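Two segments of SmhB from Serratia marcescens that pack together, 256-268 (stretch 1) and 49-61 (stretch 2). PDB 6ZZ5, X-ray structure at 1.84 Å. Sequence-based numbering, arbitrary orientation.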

ATOM      1  N   VAL A 256       7.900  17.367 -17.732  1.00 24.65           N
ATOM      2  CA  VAL A 256       7.396  17.598 -16.358  1.00 24.43           C
ATOM      3  C   VAL A 256       5.911  17.210 -16.297  1.00 23.53           C
ATOM      4  O   VAL A 256       5.529  16.463 -15.374  1.00 19.24           O
ATOM      5  CB  VAL A 256       7.669  19.043 -15.931  1.00 27.82           C
ATOM      6  CG1 VAL A 256       6.964  19.378 -14.646  1.00 24.56           C
ATOM      7  CG2 VAL A 256       9.175  19.299 -15.833  1.00 30.59           C
ATOM      8  N   ALA A 257       5.078  17.675 -17.226  1.00 23.28           N
ATOM      9  CA  ALA A 257       3.625  17.388 -17.208  1.00 23.95           C
ATOM     10  C   ALA A 257       3.430  15.867 -17.282  1.00 23.82           C
ATOM     11  O   ALA A 257       2.543  15.334 -16.554  1.00 22.34           O
ATOM     12  CB  ALA A 257       2.931  18.071 -18.342  1.00 24.62           C
ATOM     13  N   SER A 258       4.214  15.206 -18.128  1.00 20.07           N
ATOM     14  CA  SER A 258       4.118  13.745 -18.398  1.00 21.90           C
ATOM     15  C   SER A 258       4.483  12.998 -17.104  1.00 20.47           C
ATOM     16  O   SER A 258       3.819  11.996 -16.770  1.00 20.95           O
ATOM     17  CB  SER A 258       5.071  13.324 -19.494  1.00 21.40           C
ATOM     18  OG  SER A 258       5.041  11.912 -19.688  1.00 30.11           O
ATOM     19  N   GLN A 259       5.542  13.457 -16.445  1.00 18.61           N
ATOM     20  CA  GLN A 259       6.040  12.819 -15.208  1.00 20.78           C
ATOM     21  C   GLN A 259       4.967  12.955 -14.115  1.00 18.43           C
ATOM     22  O   GLN A 259       4.685  11.974 -13.427  1.00 18.05           O
ATOM     23  CB  GLN A 259       7.379  13.413 -14.793  1.00 19.26           C
ATOM     24  CG  GLN A 259       8.524  12.973 -15.683  1.00 21.82           C
ATOM     25  CD  GLN A 259       9.793  13.759 -15.480  1.00 22.84           C
ATOM     26  OE1 GLN A 259       9.813  14.707 -14.702  1.00 22.16           O
ATOM     27  NE2 GLN A 259      10.852  13.399 -16.183  1.00 22.82           N
ATOM     28  N   ILE A 260       4.314  14.096 -14.004  1.00 19.54           N
ATOM     29  CA  ILE A 260       3.222  14.249 -13.025  1.00 19.52           C
ATOM     30  C   ILE A 260       2.093  13.297 -13.394  1.00 20.21           C
ATOM     31  O   ILE A 260       1.548  12.696 -12.467  1.00 17.60           O
ATOM     32  CB  ILE A 260       2.801  15.720 -12.910  1.00 24.17           C
ATOM     33  CG1 ILE A 260       3.890  16.477 -12.140  1.00 28.56           C
ATOM     34  CG2 ILE A 260       1.473  15.852 -12.217  1.00 21.11           C
ATOM     35  CD1 ILE A 260       3.854  17.922 -12.365  1.00 24.24           C
ATOM     36  N   GLY A 261       1.762  13.184 -14.690  1.00 21.14           N
ATOM     37  CA  GLY A 261       0.728  12.259 -15.177  1.00 21.46           C
ATOM     38  C   GLY A 261       1.039  10.809 -14.793  1.00 19.85           C
ATOM     39  O   GLY A 261       0.128  10.101 -14.328  1.00 18.25           O
ATOM     40  N   SER A 262       2.270  10.370 -14.958  1.00 18.07           N
ATOM     41  CA  SER A 262       2.700   8.994 -14.603  1.00 19.62           C
ATOM     42  C   SER A 262       2.561   8.850 -13.090  1.00 18.79           C
ATOM     43  O   SER A 262       2.117   7.808 -12.694  1.00 20.95           O
ATOM     44  CB  SER A 262       4.102   8.675 -15.037  1.00 18.72           C
ATOM     45  OG  SER A 262       4.220   8.794 -16.442  1.00 27.41           O
ATOM     46  N   GLY A 263       2.864   9.914 -12.328  1.00 22.37           N
ATOM     47  CA  GLY A 263       2.722   9.902 -10.863  1.00 19.46           C
ATOM     48  C   GLY A 263       1.263   9.783 -10.452  1.00 19.53           C
ATOM     49  O   GLY A 263       0.979   9.098  -9.474  1.00 19.24           O
ATOM     50  N   TYR A 264       0.369  10.463 -11.158  1.00 15.96           N
ATOM     51  CA  TYR A 264      -1.069  10.484 -10.852  1.00 19.20           C
ATOM     52  C   TYR A 264      -1.629   9.090 -11.181  1.00 19.20           C
ATOM     53  O   TYR A 264      -2.378   8.502 -10.352  1.00 16.48           O
ATOM     54  CB  TYR A 264      -1.735  11.637 -11.602  1.00 21.79           C
ATOM     55  CG  TYR A 264      -2.959  12.268 -10.985  1.00 20.54           C
ATOM     56  CD1 TYR A 264      -3.722  11.626 -10.030  1.00 18.03           C
ATOM     57  CD2 TYR A 264      -3.339  13.539 -11.350  1.00 18.50           C
ATOM     58  CE1 TYR A 264      -4.822  12.217  -9.457  1.00 18.85           C
ATOM     59  CE2 TYR A 264      -4.410  14.180 -10.728  1.00 19.36           C
ATOM     60  CZ  TYR A 264      -5.160  13.516  -9.793  1.00 20.15           C
ATOM     61  OH  TYR A 264      -6.214  14.107  -9.180  1.00 20.95           O
ATOM     62  N   ARG A 265      -1.276   8.550 -12.347  1.00 16.88           N
ATOM     63  CA  ARG A 265      -1.713   7.177 -12.742  1.00 20.67           C
ATOM     64  C   ARG A 265      -1.136   6.165 -11.760  1.00 20.58           C
ATOM     65  O   ARG A 265      -1.863   5.264 -11.406  1.00 18.37           O
ATOM     66  CB  ARG A 265      -1.388   6.902 -14.217  1.00 25.58           C
ATOM     67  CG  ARG A 265      -2.431   7.635 -15.082  1.00 37.35           C
ATOM     68  CD  ARG A 265      -2.389   7.409 -16.610  1.00 37.85           C
ATOM     69  NE  ARG A 265      -1.139   7.986 -17.081  1.00 64.57           N
ATOM     70  CZ  ARG A 265      -0.019   7.319 -17.345  1.00 47.38           C
ATOM     71  NH1 ARG A 265      -0.002   6.006 -17.187  1.00 36.66           N
ATOM     72  NH2 ARG A 265       1.054   7.987 -17.763  1.00 42.66           N
ATOM     73  N   GLY A 266       0.124   6.331 -11.356  1.00 19.13           N
ATOM     74  CA  GLY A 266       0.816   5.419 -10.412  1.00 19.87           C
ATOM     75  C   GLY A 266       0.130   5.433  -9.052  1.00 17.86           C
ATOM     76  O   GLY A 266       0.022   4.341  -8.394  1.00 17.01           O
ATOM     77  N   LEU A 267      -0.396   6.599  -8.635  1.00 16.44           N
ATOM     78  CA  LEU A 267      -1.147   6.701  -7.360  1.00 15.66           C
ATOM     79  C   LEU A 267      -2.447   5.888  -7.508  1.00 17.53           C
ATOM     80  O   LEU A 267      -2.773   5.099  -6.582  1.00 17.17           O
ATOM     81  CB  LEU A 267      -1.432   8.159  -7.013  1.00 16.20           C
ATOM     82  CG  LEU A 267      -2.254   8.379  -5.759  1.00 19.63           C
ATOM     83  CD1 LEU A 267      -1.605   7.753  -4.531  1.00 23.77           C
ATOM     84  CD2 LEU A 267      -2.518   9.860  -5.571  1.00 21.45           C
ATOM     85  N   GLN A 268      -3.101   5.963  -8.655  1.00 16.57           N
ATOM     86  CA  GLN A 268      -4.283   5.124  -8.940  1.00 16.54           C
ATOM     87  C   GLN A 268      -3.914   3.629  -8.918  1.00 17.73           C
ATOM     88  O   GLN A 268      -4.640   2.839  -8.273  1.00 16.32           O
ATOM     89  CB  GLN A 268      -4.982   5.510 -10.236  1.00 19.67           C
ATOM     90  CG  GLN A 268      -6.298   4.735 -10.374  1.00 17.72           C
ATOM     91  CD  GLN A 268      -6.101   3.440 -11.125  1.00 17.58           C
ATOM     92  OE1 GLN A 268      -5.427   3.451 -12.141  1.00 17.85           O
ATOM     93  NE2 GLN A 268      -6.737   2.375 -10.662  1.00 17.45           N
TER
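Stretch 2 (49-61) QINTGLGAARQHA

Stretch 2 is helical throughout, as is stretch 1, and each helix extends beyond its segment at both ends. The two run in the same general direction, with 26° between their N-to-C directions and a closest axis approach of 11.1 Å. In register, A257 lies across from I50, I260 from L54, Y264 from A57 and L267 from A61.

The contact begins at A257, whose CB lies 3.9 Å from CD1 of I50. One turn on, I260 points toward stretch 2 and meets the same isoleucine, with I260 CD1 3.9 Å from I50 CG2. I50 therefore packs against two successive turns of stretch 1.

Y264 is the most heavily covered residue. Its side chain fits as a knob among G53, A56, A57 and H60. A57 CB sits over one ring face, 3.9 Å from the centroid, in a CH-pi contact. Y264 CE2 is 3.5 Å from G53 O. Y264 OH lies 3.5 Å from A56 CB and 3.7 Å from H60 CD2.

L267 closes the contact. Its CD2 is 4.0 Å from A57 O and 4.5 Å from H60 CB. No hydrogen bond links the stretches, so packing alone joins them here.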

ATOM      1  N   GLN A  49      -3.788  24.359 -14.881  1.00 22.60           N
ATOM      2  CA  GLN A  49      -4.468  23.043 -14.960  1.00 22.96           C
ATOM      3  C   GLN A  49      -3.638  21.986 -14.206  1.00 19.98           C
ATOM      4  O   GLN A  49      -4.212  21.177 -13.458  1.00 20.30           O
ATOM      5  CB  GLN A  49      -4.723  22.668 -16.431  1.00 22.55           C
ATOM      6  CG  GLN A  49      -5.801  23.516 -17.076  1.00 27.71           C
ATOM      7  CD  GLN A  49      -5.846  23.407 -18.583  1.00 36.75           C
ATOM      8  OE1 GLN A  49      -5.065  22.707 -19.223  1.00 46.85           O
ATOM      9  NE2 GLN A  49      -6.702  24.206 -19.183  1.00 39.49           N
ATOM     10  N   ILE A  50      -2.339  21.944 -14.465  1.00 18.49           N
ATOM     11  CA  ILE A  50      -1.455  20.919 -13.834  1.00 19.24           C
ATOM     12  C   ILE A  50      -1.477  21.094 -12.315  1.00 18.65           C
ATOM     13  O   ILE A  50      -1.494  20.090 -11.589  1.00 19.74           O
ATOM     14  CB  ILE A  50      -0.043  21.023 -14.408  1.00 19.58           C
ATOM     15  CG1 ILE A  50      -0.030  20.600 -15.882  1.00 19.36           C
ATOM     16  CG2 ILE A  50       0.938  20.230 -13.556  1.00 19.39           C
ATOM     17  CD1 ILE A  50       1.200  21.049 -16.556  1.00 21.30           C
ATOM     18  N   ASN A  51      -1.351  22.345 -11.842  1.00 18.24           N
ATOM     19  CA  ASN A  51      -1.263  22.596 -10.386  1.00 16.95           C
ATOM     20  C   ASN A  51      -2.636  22.313  -9.757  1.00 17.23           C
ATOM     21  O   ASN A  51      -2.680  21.820  -8.619  1.00 18.38           O
ATOM     22  CB  ASN A  51      -0.693  23.985 -10.145  1.00 19.15           C
ATOM     23  CG  ASN A  51       0.798  24.000 -10.422  1.00 19.77           C
ATOM     24  OD1 ASN A  51       1.412  22.925 -10.394  1.00 19.44           O
ATOM     25  ND2 ASN A  51       1.387  25.181 -10.584  1.00 20.76           N
ATOM     26  N   THR A  52      -3.725  22.564 -10.460  1.00 20.96           N
ATOM     27  CA  THR A  52      -5.082  22.191  -9.991  1.00 21.48           C
ATOM     28  C   THR A  52      -5.089  20.679  -9.829  1.00 19.96           C
ATOM     29  O   THR A  52      -5.533  20.188  -8.762  1.00 18.91           O
ATOM     30  CB  THR A  52      -6.197  22.679 -10.932  1.00 23.03           C
ATOM     31  OG1 THR A  52      -6.099  24.079 -10.851  1.00 24.70           O
ATOM     32  CG2 THR A  52      -7.600  22.222 -10.567  1.00 25.72           C
ATOM     33  N   GLY A  53      -4.636  19.964 -10.865  1.00 18.41           N
ATOM     34  CA  GLY A  53      -4.483  18.501 -10.776  1.00 17.27           C
ATOM     35  C   GLY A  53      -3.654  18.044  -9.593  1.00 17.58           C
ATOM     36  O   GLY A  53      -4.031  17.069  -8.879  1.00 17.93           O
ATOM     37  N   LEU A  54      -2.485  18.650  -9.408  1.00 17.87           N
ATOM     38  CA  LEU A  54      -1.588  18.289  -8.296  1.00 18.79           C
ATOM     39  C   LEU A  54      -2.288  18.539  -6.955  1.00 17.70           C
ATOM     40  O   LEU A  54      -2.134  17.689  -6.089  1.00 14.80           O
ATOM     41  CB  LEU A  54      -0.261  19.052  -8.386  1.00 21.95           C
ATOM     42  CG  LEU A  54       0.682  18.878  -7.207  1.00 33.85           C
ATOM     43  CD1 LEU A  54       1.106  17.397  -7.037  1.00 44.20           C
ATOM     44  CD2 LEU A  54       1.907  19.777  -7.380  1.00 32.26           C
ATOM     45  N   GLY A  55      -3.032  19.618  -6.813  1.00 18.93           N
ATOM     46  CA  GLY A  55      -3.813  19.866  -5.579  1.00 19.81           C
ATOM     47  C   GLY A  55      -4.789  18.746  -5.302  1.00 18.54           C
ATOM     48  O   GLY A  55      -4.941  18.343  -4.140  1.00 17.66           O
ATOM     49  N   ALA A  56      -5.467  18.263  -6.349  1.00 19.01           N
ATOM     50  CA  ALA A  56      -6.450  17.169  -6.234  1.00 19.19           C
ATOM     51  C   ALA A  56      -5.685  15.898  -5.841  1.00 18.98           C
ATOM     52  O   ALA A  56      -6.115  15.155  -4.933  1.00 17.48           O
ATOM     53  CB  ALA A  56      -7.230  17.019  -7.554  1.00 20.33           C
ATOM     54  N   ALA A  57      -4.531  15.652  -6.475  1.00 19.91           N
ATOM     55  CA  ALA A  57      -3.734  14.440  -6.174  1.00 16.59           C
ATOM     56  C   ALA A  57      -3.261  14.468  -4.709  1.00 15.05           C
ATOM     57  O   ALA A  57      -3.370  13.420  -4.020  1.00 15.81           O
ATOM     58  CB  ALA A  57      -2.589  14.342  -7.112  1.00 21.05           C
ATOM     59  N   ARG A  58      -2.781  15.608  -4.262  1.00 15.89           N
ATOM     60  CA  ARG A  58      -2.377  15.843  -2.858  1.00 17.93           C
ATOM     61  C   ARG A  58      -3.543  15.571  -1.917  1.00 18.47           C
ATOM     62  O   ARG A  58      -3.309  14.908  -0.927  1.00 18.10           O
ATOM     63  CB  ARG A  58      -1.908  17.294  -2.687  1.00 20.09           C
ATOM     64  CG  ARG A  58      -0.612  17.599  -3.441  1.00 21.02           C
ATOM     65  CD  ARG A  58      -0.181  19.096  -3.347  1.00 28.31           C
ATOM     66  NE  ARG A  58      -0.509  19.518  -1.984  1.00 36.26           N
ATOM     67  CZ  ARG A  58       0.198  19.220  -0.917  1.00 31.58           C
ATOM     68  NH1 ARG A  58       1.363  18.610  -1.024  1.00 30.11           N
ATOM     69  NH2 ARG A  58      -0.250  19.577   0.262  1.00 38.14           N
ATOM     70  N   GLN A  59      -4.737  16.082  -2.203  1.00 18.02           N
ATOM     71  CA  GLN A  59      -5.946  15.772  -1.389  1.00 21.26           C
ATOM     72  C   GLN A  59      -6.225  14.252  -1.366  1.00 18.05           C
ATOM     73  O   GLN A  59      -6.554  13.714  -0.294  1.00 17.22           O
ATOM     74  CB  GLN A  59      -7.126  16.613  -1.869  1.00 24.12           C
ATOM     75  CG  GLN A  59      -8.510  16.127  -1.403  1.00 38.14           C
ATOM     76  CD  GLN A  59      -8.642  15.819   0.072  1.00 61.24           C
ATOM     77  OE1 GLN A  59      -7.933  16.368   0.922  1.00100.07           O
ATOM     78  NE2 GLN A  59      -9.559  14.912   0.388  1.00 48.46           N
ATOM     79  N   HIS A  60      -6.157  13.554  -2.493  1.00 15.55           N
ATOM     80  CA  HIS A  60      -6.427  12.103  -2.535  1.00 17.69           C
ATOM     81  C   HIS A  60      -5.400  11.374  -1.645  1.00 16.15           C
ATOM     82  O   HIS A  60      -5.789  10.486  -0.914  1.00 17.74           O
ATOM     83  CB  HIS A  60      -6.370  11.549  -3.988  1.00 16.92           C
ATOM     84  CG  HIS A  60      -7.466  12.016  -4.867  1.00 17.44           C
ATOM     85  ND1 HIS A  60      -8.780  12.134  -4.418  1.00 22.34           N
ATOM     86  CD2 HIS A  60      -7.440  12.461  -6.138  1.00 21.48           C
ATOM     87  CE1 HIS A  60      -9.525  12.593  -5.394  1.00 24.43           C
ATOM     88  NE2 HIS A  60      -8.714  12.840  -6.474  1.00 20.51           N
ATOM     89  N   ALA A  61      -4.111  11.724  -1.750  1.00 15.88           N
ATOM     90  CA  ALA A  61      -2.986  11.195  -0.956  1.00 17.28           C
ATOM     91  C   ALA A  61      -3.256  11.454   0.532  1.00 16.92           C
ATOM     92  O   ALA A  61      -3.060  10.502   1.333  1.00 16.51           O
ATOM     93  CB  ALA A  61      -1.699  11.859  -1.368  1.00 16.01           C
TER